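Local coordinates for calcium uptake protein 2, mitochondrial (Homo sapiens, PDB 6LB7) that probably regulates calcium uptake into mitochondria and binds a calcium ion through an EF-hand loop, at residues A104-M107 against L108-D111; F163-R166 against G167-K170; K96-S99 against G100-V103; F176-F179 against M180-Q184. All coordinates share one frame; numbering follows the deposited sequence.

All four contacts are local; only interaction 1 holds calcium ligands. Interactions 3 and 1 sit at the start and end of helix 99-108, both partly buried with exposed residues: aromatic packing on a helix start in one, charge and metal ligands at the helix end in the other. Interaction 4, on helix 173-196, buries Phe176, Phe179 and Met180 and touches both: Phe176 packs on Phe105 and Ala104 of interaction 1, while Glu181 and Gln184 meet His98 and Lys96 of interaction 3. Interaction 2 touches none of them; its loop, largely at the surface, is held mainly by backbone bonds, about 7 Å from interactions 1 and 4 at the nearest atoms.

Interaction 1. Residues A104-M107 against L108-D111; sequences AFKM and LDTD. With CA (calcium ion), chain F.
Lys106 and Asp109 form a salt bridge at the end of helix 99-108, NZ standing 2.9 Å from OD2. Their side chains run next to each other in the same direction, and the amine meets OD2 on its anti side, 22° out of the carboxylate plane. Successive bends in the lysine chain, chi2 -51° and chi3 -73°, bring NZ round to the aspartate. OD2 also accepts a hydrogen bond from Glu114 N, so this oxygen is gripped by protein donors while its twin serves the metal. An alanine in place of Lys106 would probably leave OD2 without its charged mate and the carboxylate less firmly set in its rotation. In the metal bonds, Asp109 OD1 lies 2.2 Å from the calcium ion and Asp111 OD2 lies 2.4 Å from it; water 2, Asn113, Met115 O and Glu120 complete a shell of seven atoms. Among the backbone bonds, Asp109 N reaches Phe105 O at 3.0 Å, whereas Leu108 N makes weak bonds to both Ala104 O (3.4 Å) and Phe105 O (3.1 Å). Water 1 donates to Lys106 O and Asp109 O, linking the last turn to the residue where the chain leaves helical geometry. Apolar contact is slight here: Asp109 CB comes 4.4 Å from CE2 of Phe105, whose ring is turned edge-to-face with those of Tyr173 and Phe176. An entering helix running straight into an Asp-x-Asp calcium loop is the hallmark of an EF-hand.

Interaction 2. Residues F163-R166 against G167-K170; sequences FGKR and GQRK
Phe163 and Arg169 meet where the two ends of a tight loop come together. Arg169 N gives a 2.9 Å hydrogen bond to Phe163 O, close to straight at 161° but with the donor well above the carbonyl plane. In return Phe163 CA makes a CH...O contact with Arg169 O, and the same oxygen lies at the edge of the Phe163 ring, 3.7 Å from CD2. The ring is directed by a chi1 of -43°, which sets CG opposite the carbonyl carbon; the phenyl group also touches Ile116. Arg169 instead runs out straight from CG to NE; its CB sits 3.7 Å from Phe163 O, and NH1 returns to make a weak hydrogen bond with Phe162 O. Between these ends, Gly164 to Gly167 form a type I beta turn, closed weakly by Gly167 N to Gly164 O at 3.4 Å. Gly164 and Gly167 both have positive phi, a backbone shape that suits glycine. The loop joins helix 157-163 to strand 171-172, the antiparallel partner of strand 115-116, a pairing consistent with a second EF-hand set beside the calcium-binding one. Gln168 folds over the turn: with chi1 at 45°, CG is wedged between its own N and carbonyl carbon, 3.6 Å from Phe163 O and 4.0 Å from Gly164 CA. Its amide end lies near the backbone of Lys165 and Arg166. Lys165, bent at chi2 and chi3, crosses that end obliquely, whereas Arg166 sends its guanidinium away from the loop.

Interaction 3. Residues K96-S99 against G100-V103; sequences KPHS and GFHV
Phe101 folds back over His98 in the first turn of helix 99-108, the entering helix of the calcium-binding EF-hand. Its CB and CG both lie 3.5 Å from His98 O, the oxygen that Phe101 N reaches in a hydrogen bond of 3.0 Å. CG stands opposite the carbonyl carbon (chi1 -66°), which turns the ring back against residues 96-98. On one side CD1 passes Pro97 O, and CE1 comes 4.0 Å from Lys96 CB. On the other, CD2 hangs over the centre of one face of the His98 imidazole, and CE2 is 3.8 Å from His98 CD2. The His98 and Phe101 rings are oblique, their planes 48° apart. CZ, at the tip, packs against Gln184 of helix 173-196. His98 CA sits over one face of the Phe101 ring in a CH-pi contact, 8° off the normal, while His98 NE2 is probably hydrogen-bonded to Glu181 OE1. A serine in place of Phe101 would probably open a gap beside His98 and leave its imidazole without its aromatic neighbour. Gly100 N bonds to Pro97 O at 2.9 Å, and water 3 donates to His98 O while accepting from His102 N.

Interaction 4. Residues F176-F179 against M180-Q184; sequences FRRF and MENLQ
Phe176 to Gln184 form regular alpha-helix within helix 173-196: Met180 N, Glu181 N, Asn182 N and Leu183 N each bond to the carbonyl four residues back, as in Glu181 N to Arg177 O at 2.9 Å. Met180 joins two phenyl rings. Bent at chi2 (-47°), it lays CE over one face of Phe176, 3.9 Å from the centroid in a CH-pi contact and displaced toward the rim. Its SD makes Met-aromatic contacts with both rings, 4.9 Å from the Phe176 centroid and at the edge of Phe179, whose CD1 is 3.6 Å from Met180 CE. Around them pack Phe89, Ile93 and Phe101. Along another side of the helix, Arg177 and Glu181 form a salt bridge, NH1 to OE1 at 3.2 Å. The oxygen lies in the guanidinium plane, but the donor comes from the syn side 32° out of the carboxylate plane, and the guanidinium and carboxylate planes are 59° apart. Arg178 runs alongside Asn182, its CG 3.6 Å from ND2. Glu181 OE1 probably also bonds to His98 NE2, though that distance is modelled very short; with Arg177 beside it, the carboxylate would be expected to keep its negative charge.

Interaction 1. Residues A104-M107 against L108-D111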
loop_
_atom_site.group_PDB
_atom_site.type_symbol
_atom_site.label_atom_id
_atom_site.label_comp_id
_atom_site.label_asym_id
_atom_site.label_seq_id
_atom_site.Cartn_x
_atom_site.Cartn_y
_atom_site.Cartn_z
ATOM N N ALA B 104 -4.959 -11.860 4.522
ATOM C CA ALA B 104 -6.365 -12.184 4.292
ATOM C C ALA B 104 -6.875 -13.159 5.343
ATOM O O ALA B 104 -8.016 -13.044 5.803
ATOM C CB ALA B 104 -6.559 -12.773 2.893
ATOM N N PHE B 105 -6.049 -14.142 5.714
ATOM C CA PHE B 105 -6.447 -15.107 6.735
ATOM C C PHE B 105 -6.692 -14.402 8.062
ATOM O O PHE B 105 -7.733 -14.595 8.708
ATOM C CB PHE B 105 -5.358 -16.190 6.870
ATOM C CG PHE B 105 -5.650 -17.228 7.923
ATOM C CD1 PHE B 105 -6.426 -18.339 7.630
ATOM C CD2 PHE B 105 -5.129 -17.097 9.214
ATOM C CE1 PHE B 105 -6.695 -19.303 8.597
ATOM C CE2 PHE B 105 -5.389 -18.055 10.189
ATOM C CZ PHE B 105 -6.180 -19.159 9.884
ATOM N N LYS B 106 -5.753 -13.551 8.465
ATOM C CA LYS B 106 -5.836 -12.910 9.773
ATOM C C LYS B 106 -6.942 -11.867 9.814
ATOM O O LYS B 106 -7.494 -11.604 10.890
ATOM C CB LYS B 106 -4.491 -12.276 10.138
ATOM C CG LYS B 106 -3.381 -13.279 10.457
ATOM C CD LYS B 106 -3.822 -14.333 11.507
ATOM C CE LYS B 106 -3.938 -13.761 12.943
ATOM N NZ LYS B 106 -4.720 -14.675 13.860
ATOM N N MET B 107 -7.293 -11.278 8.659
ATOM C CA MET B 107 -8.430 -10.352 8.611
ATOM C C MET B 107 -9.728 -11.063 8.961
ATOM O O MET B 107 -10.607 -10.486 9.611
ATOM C CB MET B 107 -8.551 -9.705 7.223
ATOM C CG MET B 107 -7.562 -8.586 6.949
ATOM S SD MET B 107 -7.813 -7.200 8.070
ATOM C CE MET B 107 -9.389 -6.576 7.502
ATOM N N LEU B 108 -9.865 -12.317 8.534
ATOM C CA LEU B 108 -11.067 -13.099 8.775
ATOM C C LEU B 108 -11.088 -13.773 10.146
ATOM O O LEU B 108 -12.171 -14.041 10.672
ATOM C CB LEU B 108 -11.215 -14.165 7.683
ATOM C CG LEU B 108 -11.592 -13.725 6.266
ATOM C CD1 LEU B 108 -11.412 -14.868 5.270
ATOM C CD2 LEU B 108 -13.026 -13.229 6.233
ATOM N N ASP B 109 -9.921 -14.070 10.725
ATOM C CA ASP B 109 -9.809 -14.745 12.028
ATOM C C ASP B 109 -9.867 -13.695 13.135
ATOM O O ASP B 109 -8.868 -13.340 13.767
ATOM C CB ASP B 109 -8.517 -15.557 12.100
ATOM C CG ASP B 109 -8.291 -16.210 13.484
ATOM O OD1 ASP B 109 -9.253 -16.684 14.137
ATOM O OD2 ASP B 109 -7.118 -16.254 13.895
ATOM N N THR B 110 -11.076 -13.193 13.383
ATOM C CA THR B 110 -11.218 -12.059 14.284
ATOM C C THR B 110 -11.066 -12.425 15.757
ATOM O O THR B 110 -10.718 -11.554 16.555
ATOM C CB THR B 110 -12.560 -11.380 14.050
ATOM O OG1 THR B 110 -13.584 -12.374 14.064
ATOM C CG2 THR B 110 -12.560 -10.690 12.678
ATOM N N ASP B 111 -11.322 -13.668 16.158
ATOM C CA ASP B 111 -11.013 -13.962 17.555
ATOM C C ASP B 111 -9.541 -14.312 17.765
ATOM O O ASP B 111 -9.115 -14.468 18.914
ATOM C CB ASP B 111 -11.916 -15.082 18.103
ATOM C CG ASP B 111 -11.645 -16.429 17.482
ATOM O OD1 ASP B 111 -12.321 -17.394 17.891
ATOM O OD2 ASP B 111 -10.783 -16.543 16.587
HETATM CA CA CA F . -11.164 -17.736 14.519
HETATM O O HOH W 1 -6.825 -11.740 14.019
HETATM O O HOH W 2 -13.073 -19.052 15.728
#

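Interaction 2. Residues F163-R166 against G167-K170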
loop_
_atom_site.group_PDB
_atom_site.type_symbol
_atom_site.label_atom_id
_atom_site.label_comp_id
_atom_site.label_asym_id
_atom_site.label_seq_id
_atom_site.Cartn_x
_atom_site.Cartn_y
_atom_site.Cartn_z
ATOM N N PHE B 163 -15.683 -25.803 5.916
ATOM C CA PHE B 163 -16.298 -26.008 7.221
ATOM C C PHE B 163 -17.208 -27.231 7.358
ATOM O O PHE B 163 -17.759 -27.436 8.441
ATOM C CB PHE B 163 -17.092 -24.754 7.619
ATOM C CG PHE B 163 -16.373 -23.462 7.315
ATOM C CD1 PHE B 163 -16.909 -22.543 6.429
ATOM C CD2 PHE B 163 -15.144 -23.185 7.894
ATOM C CE1 PHE B 163 -16.236 -21.350 6.147
ATOM C CE2 PHE B 163 -14.460 -22.000 7.602
ATOM C CZ PHE B 163 -15.010 -21.085 6.728
ATOM N N GLY B 164 -17.380 -28.052 6.324
ATOM C CA GLY B 164 -18.356 -29.130 6.388
ATOM C C GLY B 164 -19.780 -28.590 6.388
ATOM O O GLY B 164 -20.022 -27.385 6.382
ATOM N N LYS B 165 -20.743 -29.519 6.426
ATOM C CA LYS B 165 -22.108 -29.077 6.144
ATOM C C LYS B 165 -22.725 -28.320 7.317
ATOM O O LYS B 165 -23.423 -27.317 7.115
ATOM C CB LYS B 165 -22.980 -30.269 5.756
ATOM C CG LYS B 165 -22.625 -30.836 4.469
ATOM C CD LYS B 165 -21.238 -31.309 4.359
ATOM C CE LYS B 165 -20.806 -31.918 5.531
ATOM N NZ LYS B 165 -19.398 -32.213 5.573
ATOM N N ARG B 166 -22.414 -28.670 8.566
ATOM C CA ARG B 166 -22.951 -27.922 9.697
ATOM C C ARG B 166 -21.930 -26.971 10.312
ATOM O O ARG B 166 -22.130 -26.505 11.442
ATOM C CB ARG B 166 -23.460 -28.879 10.777
ATOM C CG ARG B 166 -24.120 -30.065 10.336
ATOM C CD ARG B 166 -25.533 -30.072 10.631
ATOM N NE ARG B 166 -26.152 -30.762 9.875
ATOM C CZ ARG B 166 -27.126 -30.503 9.512
ATOM N NH1 ARG B 166 -27.583 -29.564 9.838
ATOM N NH2 ARG B 166 -27.644 -31.174 8.815
ATOM N N GLY B 167 -20.895 -26.609 9.560
ATOM C CA GLY B 167 -19.828 -25.837 10.159
ATOM C C GLY B 167 -19.058 -26.618 11.197
ATOM O O GLY B 167 -18.522 -26.031 12.142
ATOM N N GLN B 168 -19.012 -27.944 11.057
ATOM C CA GLN B 168 -18.233 -28.763 11.978
ATOM C C GLN B 168 -16.761 -28.355 11.967
ATOM O O GLN B 168 -16.156 -28.139 13.022
ATOM C CB GLN B 168 -18.382 -30.248 11.617
ATOM C CG GLN B 168 -18.269 -30.565 10.114
ATOM C CD GLN B 168 -19.617 -30.662 9.423
ATOM O OE1 GLN B 168 -20.560 -29.974 9.800
ATOM N NE2 GLN B 168 -19.706 -31.506 8.398
ATOM N N ARG B 169 -16.183 -28.217 10.779
ATOM C CA ARG B 169 -14.740 -28.139 10.610
ATOM C C ARG B 169 -14.265 -26.693 10.724
ATOM O O ARG B 169 -15.020 -25.745 10.494
ATOM C CB ARG B 169 -14.349 -28.741 9.254
ATOM C CG ARG B 169 -12.857 -29.015 9.046
ATOM C CD ARG B 169 -12.597 -29.474 7.609
ATOM N NE ARG B 169 -11.220 -29.255 7.162
ATOM C CZ ARG B 169 -10.751 -28.087 6.723
ATOM N NH1 ARG B 169 -11.544 -27.022 6.700
ATOM N NH2 ARG B 169 -9.485 -27.975 6.323
ATOM N N LYS B 170 -13.006 -26.528 11.114
ATOM C CA LYS B 170 -12.385 -25.218 11.208
ATOM C C LYS B 170 -11.189 -25.179 10.262
ATOM O O LYS B 170 -10.497 -26.188 10.087
ATOM C CB LYS B 170 -11.980 -24.926 12.653
ATOM C CG LYS B 170 -13.028 -25.431 13.665
ATOM C CD LYS B 170 -13.029 -24.657 14.972
ATOM C CE LYS B 170 -13.490 -25.520 16.157
ATOM N NZ LYS B 170 -12.371 -25.898 17.075
#

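Interaction 3. Residues K96-S99 against G100-V103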
loop_
_atom_site.group_PDB
_atom_site.type_symbol
_atom_site.label_atom_id
_atom_site.label_comp_id
_atom_site.label_asym_id
_atom_site.label_seq_id
_atom_site.Cartn_x
_atom_site.Cartn_y
_atom_site.Cartn_z
ATOM N N LYS B 96 -3.663 -11.080 -5.251
ATOM C CA LYS B 96 -2.723 -10.889 -4.152
ATOM C C LYS B 96 -1.372 -11.530 -4.451
ATOM O O LYS B 96 -1.315 -12.658 -4.935
ATOM C CB LYS B 96 -3.265 -11.503 -2.860
ATOM C CG LYS B 96 -4.618 -10.983 -2.421
ATOM C CD LYS B 96 -4.506 -9.586 -1.890
ATOM C CE LYS B 96 -5.776 -9.178 -1.137
ATOM N NZ LYS B 96 -5.674 -7.735 -0.777
ATOM N N PRO B 97 -0.280 -10.862 -4.102
ATOM C CA PRO B 97 0.988 -11.574 -3.928
ATOM C C PRO B 97 0.851 -12.613 -2.826
ATOM O O PRO B 97 -0.080 -12.584 -2.017
ATOM C CB PRO B 97 1.969 -10.462 -3.531
ATOM C CG PRO B 97 1.096 -9.436 -2.830
ATOM C CD PRO B 97 -0.231 -9.481 -3.583
ATOM N N HIS B 98 1.810 -13.537 -2.780
ATOM C CA HIS B 98 1.729 -14.594 -1.778
ATOM C C HIS B 98 1.711 -14.022 -0.364
ATOM O O HIS B 98 1.013 -14.542 0.512
ATOM C CB HIS B 98 2.890 -15.579 -1.941
ATOM C CG HIS B 98 2.646 -16.887 -1.261
ATOM N ND1 HIS B 98 2.819 -17.064 0.098
ATOM C CD2 HIS B 98 2.202 -18.074 -1.742
ATOM C CE1 HIS B 98 2.507 -18.309 0.417
ATOM N NE2 HIS B 98 2.132 -18.942 -0.682
ATOM N N SER B 99 2.460 -12.938 -0.127
ATOM C CA SER B 99 2.474 -12.287 1.183
ATOM C C SER B 99 1.106 -11.774 1.617
ATOM O O SER B 99 0.891 -11.550 2.811
ATOM C CB SER B 99 3.458 -11.126 1.176
ATOM O OG SER B 99 3.125 -10.194 0.165
ATOM N N GLY B 100 0.177 -11.576 0.689
ATOM C CA GLY B 100 -1.148 -11.159 1.095
ATOM C C GLY B 100 -2.043 -12.251 1.630
ATOM O O GLY B 100 -3.096 -11.933 2.197
ATOM N N PHE B 101 -1.664 -13.526 1.474
ATOM C CA PHE B 101 -2.546 -14.603 1.914
ATOM C C PHE B 101 -2.699 -14.614 3.429
ATOM O O PHE B 101 -3.810 -14.791 3.938
ATOM C CB PHE B 101 -2.033 -15.971 1.439
ATOM C CG PHE B 101 -2.074 -16.151 -0.057
ATOM C CD1 PHE B 101 -2.734 -15.230 -0.872
ATOM C CD2 PHE B 101 -1.453 -17.236 -0.652
ATOM C CE1 PHE B 101 -2.758 -15.387 -2.251
ATOM C CE2 PHE B 101 -1.481 -17.403 -2.040
ATOM C CZ PHE B 101 -2.126 -16.472 -2.833
ATOM N N HIS B 102 -1.597 -14.431 4.169
ATOM C CA HIS B 102 -1.705 -14.501 5.627
ATOM C C HIS B 102 -2.502 -13.319 6.169
ATOM O O HIS B 102 -3.280 -13.460 7.121
ATOM C CB HIS B 102 -0.313 -14.563 6.270
ATOM C CG HIS B 102 -0.339 -14.985 7.707
ATOM N ND1 HIS B 102 0.181 -14.214 8.724
ATOM C CD2 HIS B 102 -0.867 -16.083 8.301
ATOM C CE1 HIS B 102 -0.005 -14.828 9.879
ATOM N NE2 HIS B 102 -0.640 -15.963 9.651
ATOM N N VAL B 103 -2.314 -12.150 5.564
ATOM C CA VAL B 103 -3.123 -10.969 5.864
ATOM C C VAL B 103 -4.602 -11.267 5.664
ATOM O O VAL B 103 -5.433 -10.962 6.525
ATOM C CB VAL B 103 -2.668 -9.796 4.980
ATOM C CG1 VAL B 103 -3.682 -8.671 4.995
ATOM C CG2 VAL B 103 -1.282 -9.321 5.410
HETATM O O HOH W 3 1.289 -14.721 3.262
#

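Interaction 4. Residues F176-F179 against M180-Q184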
loop_
_atom_site.group_PDB
_atom_site.type_symbol
_atom_site.label_atom_id
_atom_site.label_comp_id
_atom_site.label_asym_id
_atom_site.label_seq_id
_atom_site.Cartn_x
_atom_site.Cartn_y
_atom_site.Cartn_z
ATOM N N PHE B 176 -5.832 -22.938 4.270
ATOM C CA PHE B 176 -6.256 -21.703 3.605
ATOM C C PHE B 176 -5.222 -21.270 2.572
ATOM O O PHE B 176 -5.562 -20.987 1.422
ATOM C CB PHE B 176 -6.475 -20.610 4.657
ATOM C CG PHE B 176 -6.835 -19.234 4.099
ATOM C CD1 PHE B 176 -8.156 -18.820 4.041
ATOM C CD2 PHE B 176 -5.842 -18.342 3.702
ATOM C CE1 PHE B 176 -8.499 -17.544 3.579
ATOM C CE2 PHE B 176 -6.173 -17.055 3.231
ATOM C CZ PHE B 176 -7.506 -16.663 3.170
ATOM N N ARG B 177 -3.943 -21.228 2.977
ATOM C CA ARG B 177 -2.864 -20.819 2.085
ATOM C C ARG B 177 -2.778 -21.715 0.856
ATOM O O ARG B 177 -2.580 -21.232 -0.261
ATOM C CB ARG B 177 -1.529 -20.836 2.834
ATOM C CG ARG B 177 -0.315 -20.597 1.930
ATOM C CD ARG B 177 1.035 -20.700 2.667
ATOM N NE ARG B 177 1.114 -21.898 3.501
ATOM C CZ ARG B 177 1.394 -23.118 3.040
ATOM N NH1 ARG B 177 1.638 -23.320 1.746
ATOM N NH2 ARG B 177 1.436 -24.144 3.877
ATOM N N ARG B 178 -2.889 -23.029 1.047
ATOM C CA ARG B 178 -2.761 -23.968 -0.061
ATOM C C ARG B 178 -3.906 -23.803 -1.064
ATOM O O ARG B 178 -3.705 -23.925 -2.277
ATOM C CB ARG B 178 -2.700 -25.390 0.499
ATOM C CG ARG B 178 -2.505 -26.440 -0.493
ATOM C CD ARG B 178 -2.226 -27.787 0.145
ATOM N NE ARG B 178 -0.963 -27.880 0.614
ATOM C CZ ARG B 178 0.017 -28.042 -0.090
ATOM N NH1 ARG B 178 -0.126 -28.132 -1.295
ATOM N NH2 ARG B 178 1.137 -28.110 0.407
ATOM N N PHE B 179 -5.116 -23.573 -0.556
ATOM C CA PHE B 179 -6.256 -23.331 -1.431
ATOM C C PHE B 179 -6.050 -22.078 -2.288
ATOM O O PHE B 179 -6.332 -22.093 -3.489
ATOM C CB PHE B 179 -7.532 -23.206 -0.602
ATOM C CG PHE B 179 -8.782 -23.124 -1.438
ATOM C CD1 PHE B 179 -9.282 -21.892 -1.842
ATOM C CD2 PHE B 179 -9.429 -24.273 -1.845
ATOM C CE1 PHE B 179 -10.418 -21.807 -2.626
ATOM C CE2 PHE B 179 -10.570 -24.198 -2.618
ATOM C CZ PHE B 179 -11.057 -22.955 -3.011
ATOM N N MET B 180 -5.552 -20.989 -1.687
ATOM C CA MET B 180 -5.328 -19.752 -2.436
ATOM C C MET B 180 -4.185 -19.895 -3.440
ATOM O O MET B 180 -4.281 -19.401 -4.566
ATOM C CB MET B 180 -5.038 -18.598 -1.473
ATOM C CG MET B 180 -6.136 -18.382 -0.439
ATOM S SD MET B 180 -7.803 -18.374 -1.159
ATOM C CE MET B 180 -8.771 -19.004 0.211
ATOM N N GLU B 181 -3.075 -20.529 -3.042
ATOM C CA GLU B 181 -2.028 -20.849 -4.011
ATOM C C GLU B 181 -2.592 -21.674 -5.162
ATOM O O GLU B 181 -2.258 -21.444 -6.325
ATOM C CB GLU B 181 -0.886 -21.625 -3.341
ATOM C CG GLU B 181 -0.052 -20.856 -2.295
ATOM C CD GLU B 181 0.820 -21.794 -1.437
ATOM O OE1 GLU B 181 1.699 -21.298 -0.688
ATOM O OE2 GLU B 181 0.604 -23.027 -1.491
ATOM N N ASN B 182 -3.430 -22.662 -4.848
ATOM C CA ASN B 182 -3.955 -23.544 -5.879
ATOM C C ASN B 182 -4.984 -22.836 -6.757
ATOM O O ASN B 182 -5.125 -23.178 -7.937
ATOM C CB ASN B 182 -4.560 -24.789 -5.234
ATOM C CG ASN B 182 -3.486 -25.832 -4.838
ATOM O OD1 ASN B 182 -2.403 -25.866 -5.414
ATOM N ND2 ASN B 182 -3.799 -26.672 -3.853
ATOM N N LEU B 183 -5.737 -21.891 -6.193
ATOM C CA LEU B 183 -6.641 -21.074 -7.008
ATOM C C LEU B 183 -5.861 -20.281 -8.051
ATOM O O LEU B 183 -6.185 -20.324 -9.249
ATOM C CB LEU B 183 -7.453 -20.139 -6.108
ATOM C CG LEU B 183 -8.245 -19.041 -6.815
ATOM C CD1 LEU B 183 -9.386 -19.671 -7.615
ATOM C CD2 LEU B 183 -8.759 -18.020 -5.808
ATOM N N GLN B 184 -4.820 -19.559 -7.618
ATOM C CA GLN B 184 -3.985 -18.827 -8.575
ATOM C C GLN B 184 -3.355 -19.778 -9.595
ATOM O O GLN B 184 -3.380 -19.515 -10.802
ATOM C CB GLN B 184 -2.912 -18.022 -7.843
ATOM C CG GLN B 184 -3.442 -16.944 -6.903
ATOM C CD GLN B 184 -2.349 -16.013 -6.426
ATOM O OE1 GLN B 184 -1.168 -16.347 -6.496
ATOM N NE2 GLN B 184 -2.735 -14.825 -5.947
#